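Local structure of ribulose bisphosphate carboxylase (Hyperthermus butylicus DSM 5456, 6HUN) at residues Ser66-Trp71 with Ser79-Leu84; Ser114-Ala119 with Gly274-Gln279; Asn243-Ile248 with Met267-Thr272. The protein probably catalyses the magnesium-dependent carboxylation of ribulose 1,5-bisphosphate to two molecules of 3-phosphoglycerate, as a form III RuBisCO in an archaeal AMP degradation pathway. All coordinates share one frame; numbering follows the deposited sequence.

Contact 1 (Ser66-Trp71 with Ser79-Leu84); sequences SSVGTW and SWFEKL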
# COMPACT_ATOMS: atom_id res chain seq x y z
N SER A 66 14.11 -7.70 -9.76
CA SER A 66 13.77 -6.30 -9.67
C SER A 66 14.25 -5.49 -10.87
O SER A 66 14.15 -4.27 -10.86
CB SER A 66 14.31 -5.69 -8.35
OG SER A 66 15.72 -5.86 -8.28
N SER A 67 14.72 -6.16 -11.93
CA SER A 67 15.11 -5.42 -13.13
C SER A 67 14.57 -6.13 -14.38
O SER A 67 13.37 -6.06 -14.64
CB SER A 67 16.63 -5.18 -13.19
OG SER A 67 17.45 -6.32 -13.34
N VAL A 68 15.42 -6.84 -15.12
CA VAL A 68 15.07 -7.33 -16.46
C VAL A 68 14.72 -8.81 -16.48
O VAL A 68 14.56 -9.37 -17.56
CB VAL A 68 16.20 -7.07 -17.48
CG1 VAL A 68 16.42 -5.60 -17.60
CG2 VAL A 68 17.44 -7.75 -17.02
N GLY A 69 14.63 -9.46 -15.32
CA GLY A 69 14.34 -10.88 -15.35
C GLY A 69 15.46 -11.69 -16.00
O GLY A 69 16.62 -11.28 -16.11
N THR A 70 15.08 -12.86 -16.49
CA THR A 70 16.04 -13.77 -17.10
C THR A 70 15.55 -14.18 -18.49
O THR A 70 14.43 -13.90 -18.90
CB THR A 70 16.23 -15.03 -16.24
OG1 THR A 70 14.97 -15.38 -15.65
CG2 THR A 70 17.26 -14.79 -15.14
N TRP A 71 16.41 -14.86 -19.20
CA TRP A 71 15.94 -15.52 -20.40
C TRP A 71 16.66 -16.85 -20.53
O TRP A 71 17.78 -17.01 -20.05
CB TRP A 71 16.13 -14.65 -21.66
CG TRP A 71 17.43 -14.87 -22.40
CD1 TRP A 71 17.69 -15.84 -23.32
CD2 TRP A 71 18.63 -14.10 -22.27
NE1 TRP A 71 18.98 -15.72 -23.78
CE2 TRP A 71 19.58 -14.66 -23.15
CE3 TRP A 71 19.00 -13.00 -21.49
CZ2 TRP A 71 20.88 -14.16 -23.28
CZ3 TRP A 71 20.30 -12.50 -21.63
CH2 TRP A 71 21.22 -13.08 -22.51
N SER A 79 17.38 -5.38 -27.31
CA SER A 79 18.52 -4.47 -27.43
C SER A 79 18.84 -3.73 -26.14
O SER A 79 19.89 -3.09 -26.07
CB SER A 79 18.29 -3.44 -28.54
OG SER A 79 16.96 -2.96 -28.61
N TRP A 80 17.99 -3.82 -25.11
CA TRP A 80 18.21 -3.07 -23.88
C TRP A 80 18.42 -3.96 -22.66
O TRP A 80 18.49 -3.44 -21.53
CB TRP A 80 17.04 -2.11 -23.64
CG TRP A 80 17.11 -0.89 -24.47
CD1 TRP A 80 16.88 -0.79 -25.81
CD2 TRP A 80 17.45 0.44 -24.03
NE1 TRP A 80 17.05 0.50 -26.24
CE2 TRP A 80 17.40 1.28 -25.17
CE3 TRP A 80 17.81 1.00 -22.80
CZ2 TRP A 80 17.67 2.65 -25.10
CZ3 TRP A 80 18.08 2.37 -22.74
CH2 TRP A 80 18.02 3.16 -23.89
N PHE A 81 18.57 -5.27 -22.85
CA PHE A 81 18.67 -6.18 -21.71
C PHE A 81 19.94 -5.92 -20.89
O PHE A 81 19.87 -5.68 -19.67
CB PHE A 81 18.62 -7.64 -22.19
CG PHE A 81 18.78 -8.65 -21.09
CD1 PHE A 81 17.67 -9.12 -20.41
CD2 PHE A 81 20.03 -9.13 -20.74
CE1 PHE A 81 17.81 -10.07 -19.39
CE2 PHE A 81 20.18 -10.05 -19.72
CZ PHE A 81 19.07 -10.53 -19.04
N GLU A 82 21.12 -6.03 -21.52
CA GLU A 82 22.36 -5.84 -20.75
C GLU A 82 22.48 -4.42 -20.22
O GLU A 82 23.06 -4.21 -19.15
CB GLU A 82 23.60 -6.20 -21.59
CG GLU A 82 23.80 -7.70 -21.82
CD GLU A 82 24.37 -8.41 -20.58
OE1 GLU A 82 24.10 -9.62 -20.43
OE2 GLU A 82 25.05 -7.76 -19.76
N LYS A 83 21.90 -3.45 -20.93
CA LYS A 83 21.90 -2.05 -20.50
C LYS A 83 21.05 -1.84 -19.24
O LYS A 83 21.46 -1.11 -18.32
CB LYS A 83 21.39 -1.17 -21.65
CG LYS A 83 21.08 0.29 -21.27
CD LYS A 83 22.32 0.99 -20.66
CE LYS A 83 21.90 1.91 -19.48
NZ LYS A 83 22.94 1.91 -18.39
N LEU A 84 19.87 -2.44 -19.19
CA LEU A 84 18.94 -2.23 -18.09
C LEU A 84 19.22 -3.11 -16.88
O LEU A 84 18.47 -3.03 -15.90
CB LEU A 84 17.52 -2.49 -18.58
CG LEU A 84 16.99 -1.48 -19.58
CD1 LEU A 84 15.60 -1.87 -20.08
CD2 LEU A 84 16.98 -0.09 -18.93

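Contact 2 (Ser114-Ala119 with Gly274-Gln279); sequences SIPNFA and GWAALQ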
# COMPACT_ATOMS: atom_id res chain seq x y z
N SER A 114 7.33 8.55 -11.42
CA SER A 114 6.26 7.59 -11.06
C SER A 114 6.65 6.80 -9.81
O SER A 114 7.40 5.83 -9.91
CB SER A 114 6.00 6.62 -12.20
OG SER A 114 5.05 5.61 -11.80
N ILE A 115 6.06 7.09 -8.63
CA ILE A 115 6.31 6.23 -7.47
C ILE A 115 5.76 4.83 -7.70
O ILE A 115 6.41 3.85 -7.29
CB ILE A 115 5.77 6.89 -6.19
CG1 ILE A 115 6.41 8.26 -5.96
CG2 ILE A 115 5.99 5.95 -5.00
CD1 ILE A 115 7.85 8.18 -5.48
N PRO A 116 4.57 4.65 -8.29
CA PRO A 116 4.11 3.29 -8.54
C PRO A 116 5.09 2.47 -9.34
O PRO A 116 5.25 1.27 -9.04
CB PRO A 116 2.79 3.50 -9.30
CG PRO A 116 2.29 4.82 -8.69
CD PRO A 116 3.54 5.64 -8.65
N ASN A 117 5.70 3.04 -10.36
CA ASN A 117 6.59 2.18 -11.17
C ASN A 117 7.85 1.84 -10.37
O ASN A 117 8.36 0.72 -10.43
CB ASN A 117 6.98 2.86 -12.46
CG ASN A 117 7.92 2.00 -13.30
OD1 ASN A 117 9.04 2.43 -13.63
ND2 ASN A 117 7.45 0.81 -13.71
N PHE A 118 8.34 2.80 -9.59
CA PHE A 118 9.49 2.53 -8.72
C PHE A 118 9.19 1.41 -7.77
O PHE A 118 9.95 0.43 -7.67
CB PHE A 118 9.88 3.81 -7.92
CG PHE A 118 10.80 3.49 -6.78
CD1 PHE A 118 12.16 3.37 -7.05
CD2 PHE A 118 10.32 3.24 -5.51
CE1 PHE A 118 13.02 3.02 -6.04
CE2 PHE A 118 11.18 2.87 -4.48
CZ PHE A 118 12.54 2.74 -4.76
N ALA A 119 8.03 1.49 -7.11
CA ALA A 119 7.66 0.47 -6.13
C ALA A 119 7.45 -0.89 -6.79
O ALA A 119 7.74 -1.93 -6.17
CB ALA A 119 6.38 0.88 -5.41
N GLY A 274 -3.08 5.32 -1.42
CA GLY A 274 -2.06 4.80 -2.29
C GLY A 274 -1.17 5.91 -2.89
O GLY A 274 -1.48 7.09 -2.83
N TRP A 275 -0.00 5.49 -3.37
CA TRP A 275 0.98 6.44 -3.90
C TRP A 275 0.43 7.23 -5.07
O TRP A 275 0.71 8.41 -5.19
CB TRP A 275 2.24 5.72 -4.34
CG TRP A 275 2.99 5.19 -3.14
CD1 TRP A 275 3.16 3.87 -2.81
CD2 TRP A 275 3.71 5.95 -2.18
NE1 TRP A 275 3.94 3.78 -1.64
CE2 TRP A 275 4.28 5.04 -1.25
CE3 TRP A 275 3.94 7.32 -2.02
CZ2 TRP A 275 5.11 5.47 -0.16
CZ3 TRP A 275 4.74 7.76 -0.90
CH2 TRP A 275 5.29 6.82 -0.01
N ALA A 276 -0.32 6.58 -5.97
CA ALA A 276 -0.83 7.36 -7.09
C ALA A 276 -1.79 8.44 -6.60
O ALA A 276 -1.80 9.57 -7.14
CB ALA A 276 -1.48 6.41 -8.16
N ALA A 277 -2.60 8.12 -5.61
CA ALA A 277 -3.50 9.15 -5.05
C ALA A 277 -2.71 10.30 -4.47
O ALA A 277 -3.10 11.49 -4.60
CB ALA A 277 -4.37 8.55 -3.92
N LEU A 278 -1.62 9.99 -3.77
CA LEU A 278 -0.80 11.08 -3.19
C LEU A 278 -0.22 11.94 -4.29
O LEU A 278 -0.28 13.18 -4.23
CB LEU A 278 0.31 10.49 -2.31
CG LEU A 278 1.37 11.49 -1.84
CD1 LEU A 278 0.71 12.70 -1.02
CD2 LEU A 278 2.46 10.74 -0.98
N GLN A 279 0.34 11.30 -5.36
CA GLN A 279 0.93 12.13 -6.42
C GLN A 279 -0.14 12.96 -7.13
O GLN A 279 0.15 14.08 -7.59
CB GLN A 279 1.69 11.27 -7.47
CG GLN A 279 2.91 10.55 -6.77
CD GLN A 279 3.89 10.04 -7.79
OE1 GLN A 279 3.82 8.88 -8.23
NE2 GLN A 279 4.79 10.94 -8.25

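Contact 3 (Asn243-Ile248 with Met267-Thr272); sequences NVTAPI and MIDFLT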
# COMPACT_ATOMS: atom_id res chain seq x y z
N ASN A 243 -9.23 15.76 6.10
CA ASN A 243 -8.90 14.45 5.53
C ASN A 243 -9.68 14.25 4.21
O ASN A 243 -10.90 14.07 4.23
CB ASN A 243 -9.19 13.36 6.54
CG ASN A 243 -8.46 12.06 6.20
OD1 ASN A 243 -8.14 11.84 5.06
ND2 ASN A 243 -8.11 11.26 7.20
N VAL A 244 -8.97 14.26 3.09
CA VAL A 244 -9.58 14.09 1.76
C VAL A 244 -9.39 12.67 1.24
O VAL A 244 -9.64 12.41 0.05
CB VAL A 244 -9.03 15.12 0.75
CG1 VAL A 244 -9.35 16.56 1.19
CG2 VAL A 244 -7.50 14.93 0.58
N THR A 245 -8.95 11.76 2.11
CA THR A 245 -8.79 10.35 1.73
C THR A 245 -10.12 9.81 1.19
O THR A 245 -11.15 9.81 1.87
CB THR A 245 -8.30 9.56 2.95
OG1 THR A 245 -7.01 10.08 3.41
CG2 THR A 245 -8.12 8.03 2.61
N ALA A 246 -10.07 9.28 -0.06
CA ALA A 246 -11.32 8.98 -0.77
C ALA A 246 -10.98 8.37 -2.12
O ALA A 246 -9.83 8.45 -2.58
CB ALA A 246 -12.15 10.25 -0.95
N PRO A 247 -11.92 7.67 -2.76
CA PRO A 247 -11.70 7.35 -4.17
C PRO A 247 -11.40 8.64 -4.93
O PRO A 247 -11.79 9.74 -4.51
CB PRO A 247 -13.03 6.70 -4.61
CG PRO A 247 -13.65 6.17 -3.29
CD PRO A 247 -13.25 7.27 -2.27
N ILE A 248 -10.69 8.51 -6.06
CA ILE A 248 -10.07 9.65 -6.76
C ILE A 248 -11.09 10.75 -7.06
O ILE A 248 -10.87 11.94 -6.75
CB ILE A 248 -9.34 9.16 -8.04
CG1 ILE A 248 -8.11 8.25 -7.72
CG2 ILE A 248 -8.98 10.33 -9.00
CD1 ILE A 248 -6.93 8.87 -6.80
N MET A 267 -5.20 16.73 4.15
CA MET A 267 -4.54 15.54 4.65
C MET A 267 -4.94 14.35 3.81
O MET A 267 -6.11 14.22 3.44
CB MET A 267 -4.93 15.30 6.13
CG MET A 267 -4.44 13.98 6.70
SD MET A 267 -4.99 14.14 8.45
CE MET A 267 -5.43 12.48 8.86
N ILE A 268 -3.98 13.45 3.57
CA ILE A 268 -4.23 12.22 2.81
C ILE A 268 -3.50 11.06 3.47
O ILE A 268 -2.36 11.19 3.95
CB ILE A 268 -3.85 12.35 1.35
CG1 ILE A 268 -4.24 11.05 0.62
CG2 ILE A 268 -2.33 12.58 1.17
CD1 ILE A 268 -4.30 11.25 -0.84
N ASP A 269 -4.23 9.95 3.61
CA ASP A 269 -3.64 8.71 4.14
C ASP A 269 -2.94 8.10 2.95
O ASP A 269 -3.54 7.41 2.14
CB ASP A 269 -4.71 7.80 4.69
CG ASP A 269 -5.55 8.42 5.81
OD1 ASP A 269 -5.32 9.54 6.33
OD2 ASP A 269 -6.48 7.71 6.24
N PHE A 270 -1.63 8.37 2.78
CA PHE A 270 -1.08 8.06 1.47
C PHE A 270 -0.80 6.57 1.26
O PHE A 270 -0.50 6.18 0.13
CB PHE A 270 0.20 8.89 1.23
CG PHE A 270 1.32 8.66 2.26
CD1 PHE A 270 2.32 7.72 2.01
CD2 PHE A 270 1.40 9.44 3.41
CE1 PHE A 270 3.35 7.55 2.92
CE2 PHE A 270 2.41 9.26 4.38
CZ PHE A 270 3.40 8.35 4.12
N LEU A 271 -0.79 5.76 2.32
CA LEU A 271 -0.60 4.31 2.11
C LEU A 271 -1.92 3.61 1.92
O LEU A 271 -1.97 2.61 1.17
CB LEU A 271 0.19 3.68 3.28
CG LEU A 271 1.62 4.28 3.29
CD1 LEU A 271 2.24 3.77 4.62
CD2 LEU A 271 2.43 3.96 2.05
N THR A 272 -3.02 4.12 2.50
CA THR A 272 -4.31 3.45 2.27
C THR A 272 -5.04 3.96 1.03
O THR A 272 -5.71 3.14 0.36
CB THR A 272 -5.22 3.62 3.52
OG1 THR A 272 -5.58 5.00 3.70
CG2 THR A 272 -4.52 3.11 4.80

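Contact 1 (Ser66-Trp71 with Ser79-Leu84)
In the N-terminal domain of the RuBisCO large chain, the loop that leaves helix 55-65 runs past the short helix 81-84, and Phe81 is the hub between them. Its CG stands anti to the backbone N (chi1 178°), which lays the ring against the 66-71 loop. The six-membered ring of Trp71 meets one face of Phe81 edge-on, a T-shaped stack with centroids 4.7 Å apart and planes at 87°; the CE3-CZ3 side of the indole does the touching. Val68 divides its two methyls between two partners. CG2 lies obliquely against the Phe81 ring, 3.3 Å from its CE1, while CG1 presses on Leu84, tightly, with Val68 CG1 3.4 Å from Leu84 CB. At the rim of the Phe81 ring, Gly69 O lies near the ring plane, 3.7 Å from Phe81 CE1. Beside this apolar group, Ser67 OG bonds to Ala63 O and Ala86 N. The second subunit covers the contact as well: its Pro178 packs on Phe81, and its Asn207 bonds to Ser67 O. The two segments are thus held together by apolar and aromatic packing, with Gly69 O and Leu84 O buried by it without a polar partner.

Contact 2 (Ser114-Ala119 with Gly274-Gln279)
Ile115, at the start of helix 115-122, points toward helix 275-288 and is met there by Trp275 and Gln279, one turn apart. Its CG2, anti to the backbone N, rests over one face of the Trp275 indole, 3.5 Å above the plane and offset toward the rim. This CH-pi contact puts Ile115 CG2 3.9 Å from the centroid of the five-membered ring of Trp275. The other branch, CG1, turns to the Gln279 amide, with Ile115 CG1 3.6 Å from Gln279 CD. Gln279 is extended beyond CG (chi2 -164°) and so reaches the first turn of the facing helix, where its OE1 accepts from Ile115 N at 2.9 Å. The N-H points well at the oxygen (158°), but the donor sits above the carbonyl plane. Gln279 NE2 bonds to Gly113 O, so the amide uses both ends on the backbone just before helix 115-122 and at its first residue, which should fix its rotation. Pro116 meets the same oxygen tip to tip, its CD 3.3 Å from Gln279 OE1, while its CG lies 4.1 Å from Ala276 CB; Thr245 of the second subunit also packs on Pro116. Ser114 is the N-cap of its helix: OG accepts from Asn117 N at 3.0 Å. The axes of segments 115-119 and 275-279 come within 10.0 Å at 153°, nearly antiparallel. The contact joins the N-terminal domain to the catalytic barrel: helix 275-288 follows strand 265-269, whose Ile268 meets Ala277 and Leu278, and helix 312-322 places Leu318 against both Phe118 and Trp275.

Contact 3 (Asn243-Ile248 with Met267-Thr272)
Asn243 CG is anti to the backbone N (chi1 -162°) and Thr245 OG1 anti to the carbonyl carbon (chi1 -60°), torsions that bring amide and hydroxyl together at the C-terminal end of two neighbouring strands of the RuBisCO TIM barrel. Strands 239-243 and 265-269 run parallel here, Asn243 pairing with Met267, and Val244 N gives Met267 O a straight bond of 2.9 Å, nearly along the C=O axis. Beyond it the first chain curls into an Asx turn. Asn243 OD1 accepts two bonds in its carbonyl plane, one from Thr245 N at 3.1 Å and one from Thr245 OG1 at 2.7 Å. The hydroxyl, its proton spent on the amide, in turn accepts from Asp269 N at 2.8 Å and so carries the link on to the second strand. Asn243 ND2 has Asp205 O as a partner and reaches Asp269 OD1 only weakly, the amide and carboxylate planes 66° apart. Asp269 also packs on His295 and Glu206, predicted as a proton acceptor and a magnesium ligand, so the network may position, as a second shell, a carboxylate whose charge could influence that histidine's ionisation. Pro116 of the second subunit packs on Thr272. Over the amide, the bend of Met267 at chi3 sets its CE 3.4 Å from Asn243 ND2.

Contact 1 closes first along the chain, within the N-terminal domain. Contact 2 follows and spans both domains, from helix 115-122 to helix 275-288, and contact 3 lies wholly in the catalytic barrel, within the sequence that contact 2 brackets. Contacts 2 and 3 touch, their centres 13 Å apart: strand 265-269 leads into helix 275-288, and Phe270 packs on Trp275 and Leu278. Contact 1 stands apart, its centre 23 Å from that of contact 2 and 35 Å from that of contact 3. All three meet the second subunit, so the packing within and between the domains lies next to the dimer interface.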